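Local coordinates for protein N-acetylmuramoyl-l-alanine amidase (Bartonella henselae, PDB 3NE8) that probably cleaves, as a zinc-dependent amidase, the bond between N-acetylmuramic acid and L-alanine in peptidoglycan during cell-wall remodelling at division, at residues Ala38-Leu43 and Thr49-Thr54; Val96-Asp101 and Asn150-Val155; Ala174-Leu179 and Ser186-Ile191. All coordinates share one frame; numbering follows the deposited sequence.

Contact 1: residues Ala38-Leu43 and Thr49-Thr54; sequences ALRDEL and TIVALT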
loop_
_atom_site.group_PDB
_atom_site.type_symbol
_atom_site.label_atom_id
_atom_site.label_comp_id
_atom_site.label_asym_id
_atom_site.label_seq_id
_atom_site.Cartn_x
_atom_site.Cartn_y
_atom_site.Cartn_z
ATOM N N ALA A 38 -0.532 26.146 -2.099
ATOM C CA ALA A 38 -1.903 25.685 -2.315
ATOM C C ALA A 38 -2.142 24.320 -1.667
ATOM O O ALA A 38 -3.195 24.078 -1.074
ATOM C CB ALA A 38 -2.210 25.625 -3.804
ATOM N N LEU A 39 -1.169 23.426 -1.795
ATOM C CA LEU A 39 -1.279 22.106 -1.186
ATOM C C LEU A 39 -1.272 22.215 0.342
ATOM O O LEU A 39 -2.048 21.544 1.027
ATOM C CB LEU A 39 -0.183 21.187 -1.727
ATOM C CG LEU A 39 -0.136 19.763 -1.166
ATOM C CD1 LEU A 39 -1.484 19.059 -1.283
ATOM C CD2 LEU A 39 0.935 18.988 -1.897
ATOM N N ARG A 40 -0.418 23.084 0.881
ATOM C CA ARG A 40 -0.471 23.366 2.314
ATOM C C ARG A 40 -1.868 23.821 2.739
ATOM O O ARG A 40 -2.424 23.328 3.724
ATOM C CB ARG A 40 0.578 24.424 2.684
ATOM C CG ARG A 40 0.515 24.930 4.129
ATOM C CD ARG A 40 1.542 26.073 4.370
ATOM N NE ARG A 40 1.226 27.285 3.608
ATOM C CZ ARG A 40 2.046 28.331 3.455
ATOM N NH1 ARG A 40 3.238 28.302 3.998
ATOM N NH2 ARG A 40 1.680 29.396 2.743
ATOM N N ASP A 41 -2.444 24.752 1.988
ATOM C CA ASP A 41 -3.768 25.256 2.309
ATOM C C ASP A 41 -4.810 24.139 2.291
ATOM O O ASP A 41 -5.646 24.054 3.179
ATOM C CB ASP A 41 -4.169 26.356 1.333
ATOM C CG ASP A 41 -5.487 27.014 1.698
ATOM O OD1 ASP A 41 -5.569 27.614 2.790
ATOM O OD2 ASP A 41 -6.441 26.935 0.892
ATOM N N GLU A 42 -4.778 23.293 1.268
ATOM C CA GLU A 42 -5.725 22.187 1.191
ATOM C C GLU A 42 -5.555 21.238 2.372
ATOM O O GLU A 42 -6.539 20.775 2.943
ATOM C CB GLU A 42 -5.578 21.441 -0.140
ATOM C CG GLU A 42 -5.992 22.252 -1.372
ATOM C CD GLU A 42 -7.435 22.696 -1.330
ATOM O OE1 GLU A 42 -8.309 21.870 -1.009
ATOM O OE2 GLU A 42 -7.703 23.881 -1.628
ATOM N N LEU A 43 -4.315 20.935 2.725
ATOM C CA LEU A 43 -4.058 20.040 3.846
ATOM C C LEU A 43 -4.539 20.640 5.164
ATOM O O LEU A 43 -5.034 19.918 6.038
ATOM C CB LEU A 43 -2.574 19.683 3.920
ATOM C CG LEU A 43 -2.111 18.740 2.822
ATOM C CD1 LEU A 43 -0.607 18.728 2.753
ATOM C CD2 LEU A 43 -2.634 17.332 3.075
ATOM N N THR A 49 -3.433 16.834 9.754
ATOM C CA THR A 49 -2.189 16.919 8.990
ATOM C C THR A 49 -1.398 18.159 9.384
ATOM O O THR A 49 -1.919 19.271 9.342
ATOM C CB THR A 49 -2.425 16.970 7.471
ATOM O OG1 THR A 49 -3.261 15.874 7.074
ATOM C CG2 THR A 49 -1.096 16.892 6.744
ATOM N N ILE A 50 -0.136 17.963 9.760
ATOM C CA ILE A 50 0.759 19.071 10.074
ATOM C C ILE A 50 1.756 19.202 8.933
ATOM O O ILE A 50 2.384 18.221 8.535
ATOM C CB ILE A 50 1.491 18.828 11.393
ATOM C CG1 ILE A 50 0.482 18.711 12.539
ATOM C CG2 ILE A 50 2.474 19.953 11.679
ATOM C CD1 ILE A 50 1.132 18.518 13.880
ATOM N N VAL A 51 1.883 20.411 8.401
ATOM C CA VAL A 51 2.631 20.636 7.173
ATOM C C VAL A 51 3.769 21.607 7.396
ATOM O O VAL A 51 3.604 22.610 8.090
ATOM C CB VAL A 51 1.724 21.274 6.108
ATOM C CG1 VAL A 51 2.477 21.464 4.791
ATOM C CG2 VAL A 51 0.479 20.439 5.904
ATOM N N ALA A 52 4.917 21.328 6.798
ATOM C CA ALA A 52 6.000 22.298 6.732
ATOM C C ALA A 52 6.533 22.325 5.310
ATOM O O ALA A 52 6.432 21.334 4.581
ATOM C CB ALA A 52 7.111 21.951 7.710
ATOM N N LEU A 53 7.077 23.465 4.909
ATOM C CA LEU A 53 7.740 23.616 3.624
ATOM C C LEU A 53 9.258 23.705 3.826
ATOM O O LEU A 53 9.719 24.284 4.818
ATOM C CB LEU A 53 7.236 24.879 2.913
ATOM C CG LEU A 53 6.018 24.730 2.001
ATOM C CD1 LEU A 53 4.800 24.156 2.734
ATOM C CD2 LEU A 53 5.666 26.062 1.351
ATOM N N THR A 54 10.036 23.149 2.899
ATOM C CA THR A 54 11.487 23.309 2.967
ATOM C C THR A 54 11.894 24.784 2.834
ATOM O O THR A 54 12.867 25.213 3.442
ATOM C CB THR A 54 12.202 22.479 1.896
ATOM O OG1 THR A 54 11.686 22.850 0.621
ATOM C CG2 THR A 54 11.996 20.977 2.139
HETATM O O HOH W 1 -5.432 17.188 5.812
HETATM O O HOH W 2 -4.668 19.394 8.838
#

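Contact 2: residues Val96-Asp101 and Asn150-Val155; sequences VYTISD and NFANNV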
loop_
_atom_site.group_PDB
_atom_site.type_symbol
_atom_site.label_atom_id
_atom_site.label_comp_id
_atom_site.label_asym_id
_atom_site.label_seq_id
_atom_site.Cartn_x
_atom_site.Cartn_y
_atom_site.Cartn_z
ATOM N N VAL A 96 4.480 11.132 -11.323
ATOM C CA VAL A 96 5.060 10.909 -10.001
ATOM C C VAL A 96 6.288 10.024 -10.136
ATOM O O VAL A 96 6.231 8.951 -10.764
ATOM C CB VAL A 96 4.069 10.266 -9.015
ATOM C CG1 VAL A 96 4.683 10.218 -7.618
ATOM C CG2 VAL A 96 2.756 11.020 -8.993
ATOM N N TYR A 97 7.395 10.467 -9.556
ATOM C CA TYR A 97 8.642 9.716 -9.555
ATOM C C TYR A 97 8.999 9.244 -8.156
ATOM O O TYR A 97 8.843 9.971 -7.173
ATOM C CB TYR A 97 9.814 10.557 -10.087
ATOM C CG TYR A 97 9.665 10.990 -11.520
ATOM C CD1 TYR A 97 10.262 10.268 -12.546
ATOM C CD2 TYR A 97 8.931 12.118 -11.853
ATOM C CE1 TYR A 97 10.127 10.666 -13.872
ATOM C CE2 TYR A 97 8.788 12.520 -13.165
ATOM C CZ TYR A 97 9.385 11.791 -14.176
ATOM O OH TYR A 97 9.242 12.168 -15.502
ATOM N N THR A 98 9.481 8.008 -8.077
ATOM C CA THR A 98 10.113 7.483 -6.872
ATOM C C THR A 98 11.584 7.207 -7.172
ATOM O O THR A 98 11.997 7.253 -8.338
ATOM C CB THR A 98 9.418 6.202 -6.386
ATOM O OG1 THR A 98 9.231 5.303 -7.488
ATOM C CG2 THR A 98 8.064 6.550 -5.813
ATOM N N ILE A 99 12.372 6.914 -6.143
ATOM C CA ILE A 99 13.803 6.742 -6.337
ATOM C C ILE A 99 14.136 5.328 -6.806
ATOM O O ILE A 99 13.459 4.358 -6.450
ATOM C CB ILE A 99 14.592 7.073 -5.059
ATOM C CG1 ILE A 99 16.073 7.304 -5.391
ATOM C CG2 ILE A 99 14.415 5.977 -4.012
ATOM C CD1 ILE A 99 16.883 7.899 -4.261
ATOM N N SER A 100 15.187 5.217 -7.611
ATOM C CA SER A 100 15.697 3.931 -8.067
ATOM C C SER A 100 17.089 4.169 -8.617
ATOM O O SER A 100 17.364 5.230 -9.177
ATOM C CB SER A 100 14.818 3.368 -9.178
ATOM O OG SER A 100 15.335 2.132 -9.647
ATOM N N ASP A 101 17.965 3.179 -8.480
ATOM C CA ASP A 101 19.300 3.283 -9.055
ATOM C C ASP A 101 19.209 3.230 -10.576
ATOM O O ASP A 101 19.964 3.896 -11.283
ATOM C CB ASP A 101 20.190 2.150 -8.545
ATOM C CG ASP A 101 20.690 2.388 -7.132
ATOM O OD1 ASP A 101 20.634 3.545 -6.664
ATOM O OD2 ASP A 101 21.149 1.416 -6.493
ATOM N N ASN A 150 3.660 3.073 -2.557
ATOM C CA ASN A 150 2.246 3.097 -2.216
ATOM C C ASN A 150 1.664 4.486 -2.426
ATOM O O ASN A 150 0.609 4.645 -3.043
ATOM C CB ASN A 150 2.036 2.647 -0.770
ATOM C CG ASN A 150 0.598 2.769 -0.339
ATOM O OD1 ASN A 150 0.175 3.799 0.147
ATOM N ND2 ASN A 150 -0.172 1.708 -0.533
ATOM N N PHE A 151 2.350 5.510 -1.922
ATOM C CA PHE A 151 1.842 6.855 -2.087
ATOM C C PHE A 151 1.798 7.264 -3.558
ATOM O O PHE A 151 0.814 7.851 -4.022
ATOM C CB PHE A 151 2.652 7.856 -1.268
ATOM C CG PHE A 151 2.122 9.260 -1.363
ATOM C CD1 PHE A 151 0.863 9.561 -0.879
ATOM C CD2 PHE A 151 2.854 10.261 -1.990
ATOM C CE1 PHE A 151 0.353 10.851 -0.977
ATOM C CE2 PHE A 151 2.346 11.554 -2.089
ATOM C CZ PHE A 151 1.091 11.844 -1.585
ATOM N N ALA A 152 2.870 6.975 -4.294
ATOM C CA ALA A 152 2.887 7.300 -5.718
ATOM C C ALA A 152 1.677 6.689 -6.431
ATOM O O ALA A 152 1.007 7.351 -7.234
ATOM C CB ALA A 152 4.195 6.828 -6.371
ATOM N N ASN A 153 1.410 5.414 -6.145
ATOM C CA ASN A 153 0.287 4.701 -6.757
ATOM C C ASN A 153 -1.029 5.362 -6.449
ATOM O O ASN A 153 -1.880 5.528 -7.333
ATOM C CB ASN A 153 0.214 3.260 -6.243
ATOM C CG ASN A 153 1.170 2.340 -6.950
ATOM O OD1 ASN A 153 1.695 2.668 -8.015
ATOM N ND2 ASN A 153 1.403 1.167 -6.363
ATOM N N ASN A 154 -1.208 5.741 -5.194
ATOM C CA ASN A 154 -2.457 6.364 -4.809
ATOM C C ASN A 154 -2.636 7.731 -5.455
ATOM O O ASN A 154 -3.739 8.079 -5.877
ATOM C CB ASN A 154 -2.588 6.470 -3.297
ATOM C CG ASN A 154 -4.037 6.513 -2.855
ATOM O OD1 ASN A 154 -4.883 5.795 -3.397
ATOM N ND2 ASN A 154 -4.331 7.350 -1.874
ATOM N N VAL A 155 -1.555 8.498 -5.537
ATOM C CA VAL A 155 -1.631 9.811 -6.158
ATOM C C VAL A 155 -2.096 9.695 -7.604
ATOM O O VAL A 155 -3.008 10.402 -8.028
ATOM C CB VAL A 155 -0.281 10.546 -6.086
ATOM C CG1 VAL A 155 -0.286 11.746 -7.009
ATOM C CG2 VAL A 155 0.017 10.990 -4.649
#

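Contact 3: residues Ala174-Leu179 and Ser186-Ile191; sequences ADFQVL and SVLIEI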
loop_
_atom_site.group_PDB
_atom_site.type_symbol
_atom_site.label_atom_id
_atom_site.label_comp_id
_atom_site.label_asym_id
_atom_site.label_seq_id
_atom_site.Cartn_x
_atom_site.Cartn_y
_atom_site.Cartn_z
ATOM N N ALA A 174 13.834 7.140 -11.037
ATOM C CA ALA A 174 15.219 7.375 -11.405
ATOM C C ALA A 174 15.950 7.823 -10.156
ATOM O O ALA A 174 15.348 7.949 -9.089
ATOM C CB ALA A 174 15.329 8.426 -12.513
ATOM N N ASP A 175 17.249 8.065 -10.283
ATOM C CA ASP A 175 18.095 8.320 -9.127
ATOM C C ASP A 175 18.092 9.804 -8.735
ATOM O O ASP A 175 19.106 10.498 -8.849
ATOM C CB ASP A 175 19.511 7.827 -9.437
ATOM C CG ASP A 175 20.408 7.805 -8.222
ATOM O OD1 ASP A 175 19.905 7.765 -7.081
ATOM O OD2 ASP A 175 21.642 7.813 -8.422
ATOM N N PHE A 176 16.943 10.285 -8.278
ATOM C CA PHE A 176 16.793 11.672 -7.825
ATOM C C PHE A 176 17.382 11.847 -6.421
ATOM O O PHE A 176 16.919 11.214 -5.463
ATOM C CB PHE A 176 15.313 12.058 -7.780
ATOM C CG PHE A 176 14.665 12.178 -9.129
ATOM C CD1 PHE A 176 14.746 13.355 -9.849
ATOM C CD2 PHE A 176 13.952 11.116 -9.667
ATOM C CE1 PHE A 176 14.137 13.469 -11.094
ATOM C CE2 PHE A 176 13.343 11.225 -10.904
ATOM C CZ PHE A 176 13.430 12.396 -11.616
ATOM N N GLN A 177 18.384 12.712 -6.291
ATOM C CA GLN A 177 19.027 12.910 -4.997
ATOM C C GLN A 177 18.090 13.480 -3.932
ATOM O O GLN A 177 18.279 13.238 -2.740
ATOM C CB GLN A 177 20.274 13.789 -5.140
ATOM C CG GLN A 177 21.368 13.163 -5.989
ATOM C CD GLN A 177 21.665 11.735 -5.587
ATOM O OE1 GLN A 177 22.299 11.483 -4.560
ATOM N NE2 GLN A 177 21.205 10.786 -6.393
ATOM N N VAL A 178 17.062 14.210 -4.348
ATOM C CA VAL A 178 16.150 14.782 -3.362
ATOM C C VAL A 178 15.250 13.711 -2.735
ATOM O O VAL A 178 14.582 13.975 -1.728
ATOM C CB VAL A 178 15.320 15.942 -3.956
ATOM C CG1 VAL A 178 14.127 15.424 -4.753
ATOM C CG2 VAL A 178 14.865 16.893 -2.851
ATOM N N LEU A 179 15.258 12.505 -3.309
ATOM C CA LEU A 179 14.434 11.404 -2.814
ATOM C C LEU A 179 15.229 10.402 -1.969
ATOM O O LEU A 179 14.752 9.295 -1.718
ATOM C CB LEU A 179 13.743 10.685 -3.982
ATOM C CG LEU A 179 12.851 11.542 -4.888
ATOM C CD1 LEU A 179 12.169 10.681 -5.955
ATOM C CD2 LEU A 179 11.818 12.317 -4.061
ATOM N N SER A 186 9.216 9.270 0.153
ATOM C CA SER A 186 9.486 10.451 -0.660
ATOM C C SER A 186 9.066 10.235 -2.098
ATOM O O SER A 186 9.372 9.181 -2.690
ATOM C CB SER A 186 10.992 10.774 -0.640
ATOM O OG SER A 186 11.459 11.067 0.669
ATOM N N VAL A 187 8.398 11.235 -2.673
ATOM C CA VAL A 187 8.105 11.229 -4.095
ATOM C C VAL A 187 8.409 12.597 -4.684
ATOM O O VAL A 187 8.413 13.613 -3.969
ATOM C CB VAL A 187 6.624 10.860 -4.403
ATOM C CG1 VAL A 187 6.271 9.486 -3.836
ATOM C CG2 VAL A 187 5.658 11.930 -3.890
ATOM N N LEU A 188 8.628 12.625 -5.992
ATOM C CA LEU A 188 8.780 13.859 -6.739
ATOM C C LEU A 188 7.613 13.948 -7.710
ATOM O O LEU A 188 7.396 13.041 -8.523
ATOM C CB LEU A 188 10.125 13.883 -7.473
ATOM C CG LEU A 188 10.482 15.166 -8.228
ATOM C CD1 LEU A 188 11.992 15.344 -8.275
ATOM C CD2 LEU A 188 9.884 15.203 -9.622
ATOM N N ILE A 189 6.832 15.014 -7.611
ATOM C CA ILE A 189 5.674 15.180 -8.479
ATOM C C ILE A 189 5.938 16.278 -9.482
ATOM O O ILE A 189 6.261 17.408 -9.104
ATOM C CB ILE A 189 4.405 15.517 -7.690
ATOM C CG1 ILE A 189 4.098 14.389 -6.703
ATOM C CG2 ILE A 189 3.228 15.746 -8.637
ATOM C CD1 ILE A 189 2.846 14.611 -5.875
ATOM N N GLU A 190 5.859 15.936 -10.765
ATOM C CA GLU A 190 5.842 16.945 -11.813
ATOM C C GLU A 190 4.394 17.342 -11.986
ATOM O O GLU A 190 3.562 16.525 -12.389
ATOM C CB GLU A 190 6.388 16.396 -13.133
ATOM C CG GLU A 190 7.855 16.023 -13.095
ATOM C CD GLU A 190 8.801 17.209 -13.113
ATOM O OE1 GLU A 190 8.359 18.359 -13.334
ATOM O OE2 GLU A 190 10.018 16.974 -12.909
ATOM N N ILE A 191 4.059 18.576 -11.637
ATOM C CA ILE A 191 2.668 18.931 -11.793
ATOM C C ILE A 191 2.346 19.106 -13.272
ATOM O O ILE A 191 1.195 18.887 -13.660
ATOM C CB ILE A 191 2.264 20.123 -10.956
ATOM C CG1 ILE A 191 3.137 21.310 -11.328
ATOM C CG2 ILE A 191 2.387 19.778 -9.480
ATOM C CD1 ILE A 191 2.678 22.619 -10.731
HETATM O O HOH W 3 14.087 12.188 0.454
#

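Contact 1: residues Ala38-Leu43 and Thr49-Thr54
Helix 38-43 runs nearly antiparallel to strand 49-53, their axes 8.8 Å apart at 163°, with Arg-40 facing Val-51 and Leu-43 facing Thr-49. This is the helix-to-strand return of the beta-alpha-beta unit formed by strand 5-11, helix 28-45 and strand 49-53, packed on the outermost strand at one side of the sheet. Val-51 sits at the middle and divides its two methyls. With CG1 anti to the backbone N (chi1 -178°), that methyl meets the aliphatic stem of Arg-40, 4.0 Å from Arg-40 CG, while Val-51 CG2 lies 3.7 Å from Leu-43 CB and as near to Leu-43 CD1. The other branch of Leu-43 goes to the start of the strand, Leu-43 CD2 standing 4.0 Å from Thr-49 CG2. Toward the other end, the arginine chain crosses Leu-53 at about a right angle, with Arg-40 CD 4.1 Å from Leu-53 CD1. A bend at chi3 (66°) leaves the guanidinium obliquely beside Leu-53 CD2, with NH1 in a salt bridge to Asp-56. Two waters close the turn end. One donates to Leu-43 O and lies 2.8 Å from Thr-49 OG1; the other, which probably also donates to Leu-43 O, accepts from Thr-49 N, with water and N 3.0 Å apart. The chemistry is therefore split: methyl and methylene packing joins helix to strand, water carries the polar link beside the turn, and Arg-40 spends its stem on the strand and its charge on the loop beyond.

Contact 2: residues Val96-Asp101 and Asn150-Val155
Val-96 packs against Ala-152 and Val-155 where helix 135-161 packs on the mixed sheet of the amidase alpha/beta fold, nearly antiparallel to strand 96-99 (172°, axes 8.7 Å apart). The tight part is small and wholly apolar. Val-96 CG1, anti to its own N (chi1 -173°), presses on the short side chain of Ala-152 at 3.6 Å from CB, while Val-96 CG2 meets Val-155 CG1 at 3.7 Å, and the two valine side chains cross obliquely. One helical turn thus receives both branches of a single strand residue. Within the helix, the other methyl, Val-155 CG2, lies 3.3 Å above the plane of the Phe-151 ring, offset toward the rim.

Past Thr-98 the strand side leaves the helix: from Ile-99 to Asp-101 nothing meets 150-155, and Asp-101 is exposed. On the helix, Asn-150 and Asn-153 look instead to the second subunit, where Asn-150 packs on Asn-150 of that chain and Asn-153 makes a weak hydrogen bond to its Lys-229. At the border Thr-98 divides its branches, OG1 hydrogen-bonded to His-171 and CG2 3.9 Å from Ala-152 CB.

Contact 3: residues Ala174-Leu179 and Ser186-Ile191
The core beside the zinc site holds this contact: Leu-188, whose side chain is about 6 Å from the bound zinc ion, packs against the connection between strands 170-174 and 186-190. With CG anti to the backbone N (chi1 -176°) and chi2 at 151°, CD1 comes to the loop. There Leu-188 CD1 lies 3.7 Å from Phe-176 CD1, and on the loop's 3-10 turn Val-178 CG1 approaches the same methyl at 4.1 Å. Leu-179 reaches over the strand backbone, its CD2 only 3.5 Å from Val-187 C and 3.8 Å from Ser-186 CB, while its CD1 stands 4.1 Å from Leu-188 CB. Leu-188 crosses Phe-176, Val-178 and Leu-179 each at about a right angle, in an apolar cluster. One water supplies a polar tie, donating to both Val-178 O and Ser-186 OG at 2.9 Å; that hydroxyl also bonds Val-184 O. The loop includes an inverse gamma turn centred on Asp-175, its Phe-176 N to Ala-174 O bond weak; Asp-175 O also accepts from Gln-177 NE2, which stands well above the carbonyl plane. Around the cluster, the Phe-176 ring meets Tyr-97 edge-to-face and rests on Leu-111 and Ala-112 of helix 106-116; Leu-188 also touches the zinc ligand His-82 of strand 77-82, and Leu-179 touches Ile-99 of strand 94-99.

How the contacts relate
All three contacts pack against the same mixed sheet, but at different depths. Contact 1 is a surface contact on outermost strand 49-53, with centres 18 to 19 Å from the other two and no touch to either; its apolar row includes an arginine stem whose charge has a partner outside, and water bridges one end. Contacts 2 and 3 are buried and adjoin, their centres 8 Å apart, because strands 94-99 and 186-190 are neighbours: Tyr-97 N probably bonds Leu-188 O at 2.8 Å. Contact 2 joins sheet to helix with aliphatic contacts between the segments, whereas contact 3 joins sheet to loop, adding an aromatic ring and one bridging water nearer the zinc ion.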